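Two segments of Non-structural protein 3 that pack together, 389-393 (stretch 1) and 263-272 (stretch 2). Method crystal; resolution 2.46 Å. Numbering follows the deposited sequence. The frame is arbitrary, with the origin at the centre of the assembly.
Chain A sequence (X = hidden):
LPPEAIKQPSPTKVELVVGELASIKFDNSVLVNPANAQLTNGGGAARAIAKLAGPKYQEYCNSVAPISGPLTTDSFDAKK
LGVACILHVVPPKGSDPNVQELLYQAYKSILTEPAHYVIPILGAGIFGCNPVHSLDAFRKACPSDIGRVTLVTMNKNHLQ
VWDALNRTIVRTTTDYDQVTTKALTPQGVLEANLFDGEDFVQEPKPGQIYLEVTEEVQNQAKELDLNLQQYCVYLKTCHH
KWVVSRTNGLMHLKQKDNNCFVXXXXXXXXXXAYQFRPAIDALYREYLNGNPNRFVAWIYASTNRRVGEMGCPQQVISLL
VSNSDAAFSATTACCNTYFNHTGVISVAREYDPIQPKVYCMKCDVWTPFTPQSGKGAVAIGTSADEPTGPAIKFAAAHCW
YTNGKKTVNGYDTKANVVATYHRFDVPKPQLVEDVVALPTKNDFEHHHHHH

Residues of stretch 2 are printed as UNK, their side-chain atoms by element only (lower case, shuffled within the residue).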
ATOM      1  N   GLY A 389      -6.266  15.673 -44.286  1.00 63.98           N
ATOM      2  CA  GLY A 389      -5.638  14.408 -43.982  1.00 59.90           C
ATOM      3  C   GLY A 389      -6.136  13.899 -42.645  1.00 57.82           C
ATOM      4  O   GLY A 389      -7.064  14.471 -42.066  1.00 58.99           O
ATOM      5  N   PRO A 390      -5.527  12.836 -42.118  1.00 57.03           N
ATOM      6  CA  PRO A 390      -5.965  12.289 -40.816  1.00 57.62           C
ATOM      7  C   PRO A 390      -5.982  13.355 -39.732  1.00 51.99           C
ATOM      8  O   PRO A 390      -4.999  14.066 -39.521  1.00 51.15           O
ATOM      9  CB  PRO A 390      -4.926  11.206 -40.508  1.00 50.91           C
ATOM     10  CG  PRO A 390      -4.298  10.874 -41.817  1.00 55.08           C
ATOM     11  CD  PRO A 390      -4.390  12.099 -42.693  1.00 52.38           C
ATOM     12  N   ALA A 391      -7.115  13.480 -39.050  1.00 51.53           N
ATOM     13  CA  ALA A 391      -7.294  14.549 -38.080  1.00 47.24           C
ATOM     14  C   ALA A 391      -8.192  14.073 -36.944  1.00 50.00           C
ATOM     15  O   ALA A 391      -8.701  12.945 -36.942  1.00 47.71           O
ATOM     16  CB  ALA A 391      -7.878  15.803 -38.734  1.00 46.20           C
ATOM     17  N   ILE A 392      -8.375  14.949 -35.964  1.00 46.26           N
ATOM     18  CA  ILE A 392      -9.318  14.728 -34.882  1.00 46.58           C
ATOM     19  C   ILE A 392     -10.191  15.968 -34.776  1.00 42.57           C
ATOM     20  O   ILE A 392      -9.689  17.096 -34.789  1.00 42.53           O
ATOM     21  CB  ILE A 392      -8.606  14.431 -33.542  1.00 44.06           C
ATOM     22  CG1 ILE A 392      -7.874  13.076 -33.619  1.00 45.00           C
ATOM     23  CG2 ILE A 392      -9.604  14.418 -32.433  1.00 43.72           C
ATOM     24  CD1 ILE A 392      -7.151  12.640 -32.322  1.00 43.91           C
ATOM     25  N   LYS A 393     -11.494  15.762 -34.714  1.00 47.27           N
ATOM     26  CA  LYS A 393     -12.429  16.856 -34.524  1.00 53.92           C
ATOM     27  C   LYS A 393     -13.119  16.705 -33.172  1.00 58.08           C
ATOM     28  O   LYS A 393     -13.354  15.588 -32.687  1.00 52.53           O
ATOM     29  CB  LYS A 393     -13.467  16.922 -35.660  1.00 57.72           C
ATOM     30  CG  LYS A 393     -12.904  17.280 -37.044  1.00 56.07           C
ATOM     31  CD  LYS A 393     -13.898  18.087 -37.860  1.00 58.75           C
ATOM     32  CE  LYS A 393     -14.059  17.537 -39.282  1.00 69.66           C
ATOM     33  NZ  LYS A 393     -15.382  17.926 -39.902  1.00 78.24           N
ATOM     34  N   UNK A 263     -10.433   6.532 -28.268  1.00 48.72           N
ATOM     35  CA  UNK A 263     -10.544   6.028 -29.638  1.00 50.67           C
ATOM     36  C   UNK A 263     -10.071   7.059 -30.659  1.00 42.45           C
ATOM     37  O   UNK A 263      -9.390   6.707 -31.624  1.00 46.77           O
ATOM     38  c   UNK A 263     -11.987   5.605 -29.946  1.00 49.77           C
ATOM     39  o   UNK A 263     -12.909   6.600 -29.520  1.00 49.55           O
ATOM     40  N   UNK A 264     -10.411   8.328 -30.478  1.00 39.68           N
ATOM     41  CA  UNK A 264      -9.954   9.318 -31.452  1.00 46.04           C
ATOM     42  C   UNK A 264      -8.422   9.423 -31.447  1.00 51.18           C
ATOM     43  O   UNK A 264      -7.783   9.501 -32.509  1.00 47.19           O
ATOM     44  c   UNK A 264     -10.603  10.673 -31.176  1.00 39.17           C
ATOM     45  N   UNK A 265      -7.812   9.384 -30.262  1.00 47.36           N
ATOM     46  CA  UNK A 265      -6.360   9.472 -30.198  1.00 43.61           C
ATOM     47  C   UNK A 265      -5.677   8.257 -30.797  1.00 46.48           C
ATOM     48  O   UNK A 265      -4.757   8.388 -31.609  1.00 44.01           O
ATOM     49  N   UNK A 266      -6.122   7.054 -30.405  1.00 43.71           N
ATOM     50  CA  UNK A 266      -5.587   5.812 -30.967  1.00 39.57           C
ATOM     51  C   UNK A 266      -5.845   5.695 -32.462  1.00 47.92           C
ATOM     52  O   UNK A 266      -5.066   5.053 -33.183  1.00 49.78           O
ATOM     53  c   UNK A 266      -6.174   4.604 -30.213  1.00 46.84           C
ATOM     54  c   UNK A 266      -5.977   4.798 -28.712  1.00 43.00           C
ATOM     55  c   UNK A 266      -5.516   3.312 -30.691  1.00 48.28           C
ATOM     56  N   UNK A 267      -6.945   6.263 -32.956  1.00 45.41           N
ATOM     57  CA  UNK A 267      -7.217   6.111 -34.378  1.00 51.33           C
ATOM     58  C   UNK A 267      -6.358   7.045 -35.225  1.00 47.72           C
ATOM     59  O   UNK A 267      -5.857   6.634 -36.272  1.00 48.42           O
ATOM     60  c   UNK A 267      -8.702   6.310 -34.654  1.00 51.12           C
ATOM     61  o   UNK A 267      -8.976   4.036 -33.928  1.00 55.38           O
ATOM     62  n   UNK A 267     -10.819   5.354 -33.960  1.00 48.77           N
ATOM     63  c   UNK A 267      -9.522   5.135 -34.159  1.00 56.18           C
ATOM     64  N   UNK A 268      -6.168   8.294 -34.793  1.00 46.51           N
ATOM     65  CA  UNK A 268      -5.135   9.133 -35.396  1.00 47.07           C
ATOM     66  C   UNK A 268      -3.785   8.424 -35.385  1.00 46.02           C
ATOM     67  O   UNK A 268      -3.093   8.359 -36.406  1.00 45.39           O
ATOM     68  c   UNK A 268      -4.397  11.896 -36.602  1.00 40.15           C
ATOM     69  c   UNK A 268      -5.038  10.464 -34.654  1.00 42.97           C
ATOM     70  c   UNK A 268      -4.044  11.480 -35.185  1.00 43.55           C
ATOM     71  c   UNK A 268      -4.040  12.688 -34.262  1.00 38.02           C
ATOM     72  N   UNK A 269      -3.403   7.867 -34.229  1.00 44.99           N
ATOM     73  CA  UNK A 269      -2.083   7.259 -34.118  1.00 45.31           C
ATOM     74  C   UNK A 269      -1.928   6.128 -35.124  1.00 46.87           C
ATOM     75  O   UNK A 269      -0.887   6.007 -35.779  1.00 47.20           O
ATOM     76  c   UNK A 269       1.904   6.394 -32.160  1.00 44.01           C
ATOM     77  c   UNK A 269      -1.818   6.746 -32.689  1.00 42.72           C
ATOM     78  c   UNK A 269       2.094   5.054 -32.389  1.00 46.10           C
ATOM     79  c   UNK A 269      -0.247   4.795 -32.798  1.00 43.66           C
ATOM     80  c   UNK A 269       1.017   4.254 -32.728  1.00 44.01           C
ATOM     81  c   UNK A 269       0.632   6.932 -32.231  1.00 42.05           C
ATOM     82  c   UNK A 269      -0.457   6.139 -32.536  1.00 42.43           C
ATOM     83  N   UNK A 270      -2.961   5.300 -35.269  1.00 48.07           N
ATOM     84  CA  UNK A 270      -2.907   4.204 -36.226  1.00 50.55           C
ATOM     85  C   UNK A 270      -2.666   4.689 -37.652  1.00 53.34           C
ATOM     86  O   UNK A 270      -2.136   3.923 -38.464  1.00 53.33           O
ATOM     87  c   UNK A 270      -4.309   2.531 -34.885  1.00 45.79           C
ATOM     88  c   UNK A 270      -4.200   3.385 -36.150  1.00 48.06           C
ATOM     89  c   UNK A 270      -5.546   1.659 -34.870  1.00 50.67           C
ATOM     90  n   UNK A 270      -6.638   2.179 -34.301  1.00 52.95           N
ATOM     91  o   UNK A 270      -5.530   0.535 -35.374  1.00 54.16           O
ATOM     92  N   UNK A 271      -3.023   5.937 -37.973  1.00 47.67           N
ATOM     93  CA  UNK A 271      -2.781   6.483 -39.301  1.00 54.64           C
ATOM     94  C   UNK A 271      -1.485   7.267 -39.396  1.00 52.70           C
ATOM     95  O   UNK A 271      -1.325   8.055 -40.333  1.00 52.41           O
ATOM     96  c   UNK A 271      -3.955   7.359 -39.750  1.00 55.44           C
ATOM     97  c   UNK A 271      -5.104   6.530 -40.299  1.00 58.88           C
ATOM     98  o   UNK A 271      -6.149   6.400 -39.656  1.00 59.49           O
ATOM     99  n   UNK A 271      -4.894   5.919 -41.461  1.00 54.53           N
ATOM    100  N   UNK A 272      -0.572   7.092 -38.451  1.00 46.67           N
ATOM    101  CA  UNK A 272       0.786   7.588 -38.602  1.00 52.12           C
ATOM    102  C   UNK A 272       1.730   6.411 -38.814  1.00 55.31           C
ATOM    103  O   UNK A 272       1.321   5.252 -38.887  1.00 55.76           O
ATOM    104  o   UNK A 272       1.672   7.472 -36.394  1.00 45.73           O
ATOM    105  c   UNK A 272       0.108   9.221 -36.848  1.00 51.76           C
ATOM    106  c   UNK A 272       1.237   8.393 -37.391  1.00 48.95           C
TER

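Position 263 carries one carbon followed by one oxygen, and its side chain is out of reach of stretch 1. A two-atom C-O side chain is serine: Ser263, with chi1 at 47° (p).

Position 264 has a single carbon, directed toward stretch 1; this CB of position 264 is 4.1 Å from Ile392 CG2. One carbon alone means alanine, Ala264.

Position 265 has no side-chain atoms, so it is glycine. The CA of Gly265 lies 3.9 Å from Ile392 CD1, so the backbone itself forms part of the surface that the isoleucine meets.

At position 266 one carbon carries two more, branching at once, and points away from stretch 1. This is Val266, in the t rotamer.

Position 267 shows two carbons, the second bearing one oxygen and one nitrogen, and it makes no contact with stretch 1. A short amide is asparagine, Asn267.

Position 268 has four carbons forked at the second. It points toward stretch 1, and a terminal carbon approaches Ile392 CD1 to 3.7 Å. The fork beyond CB identifies Leu268, with chi1 t and chi2 p.

Position 269 has one carbon and then a six-carbon ring without a heteroatom, out of reach of stretch 1: Phe269.

Position 270 has three carbons, the third carrying oxygen and nitrogen, out of reach of stretch 1. The longer amide is Gln270, whose NE2 makes a weak hydrogen bond to Val266 O (3.5 Å, 145°).

Position 271 again has two carbons with an oxygen and a nitrogen on the second, but here CB points toward stretch 1, 4.0 Å from Pro390 CB. It is Asn271.

Position 272 has one carbon carrying an oxygen and a carbon, directed sideways. This is Thr272, whose OG1 donates to Phe269 O at 3.0 Å.

The contact is apolar: no hydrogen bond crosses it, and 283 Å² is buried in all. Strand 391-393 and helix 263-270 run nearly antiparallel (163°), their axes 8.4 Å apart at closest approach. The register follows: Ile392 CA is 6.4 Å from Ala264 CA, and Pro390 CA is 6.3 Å from Leu268 CA. Positions 264 and 268 are four residues apart, about one helical turn, so both side chains face the strand. Ile392, extended in its m,t rotamer, brings CD1 to 3.2 Å from Ala264 O and 3.7 Å from Leu268 CD2. Leu268 CD1 packs 4.0 Å from Pro390 CB, while Ala391 and Lys393 direct their CB atoms away.

Stretch 2, residues 263-272: SAGVNLFQNT
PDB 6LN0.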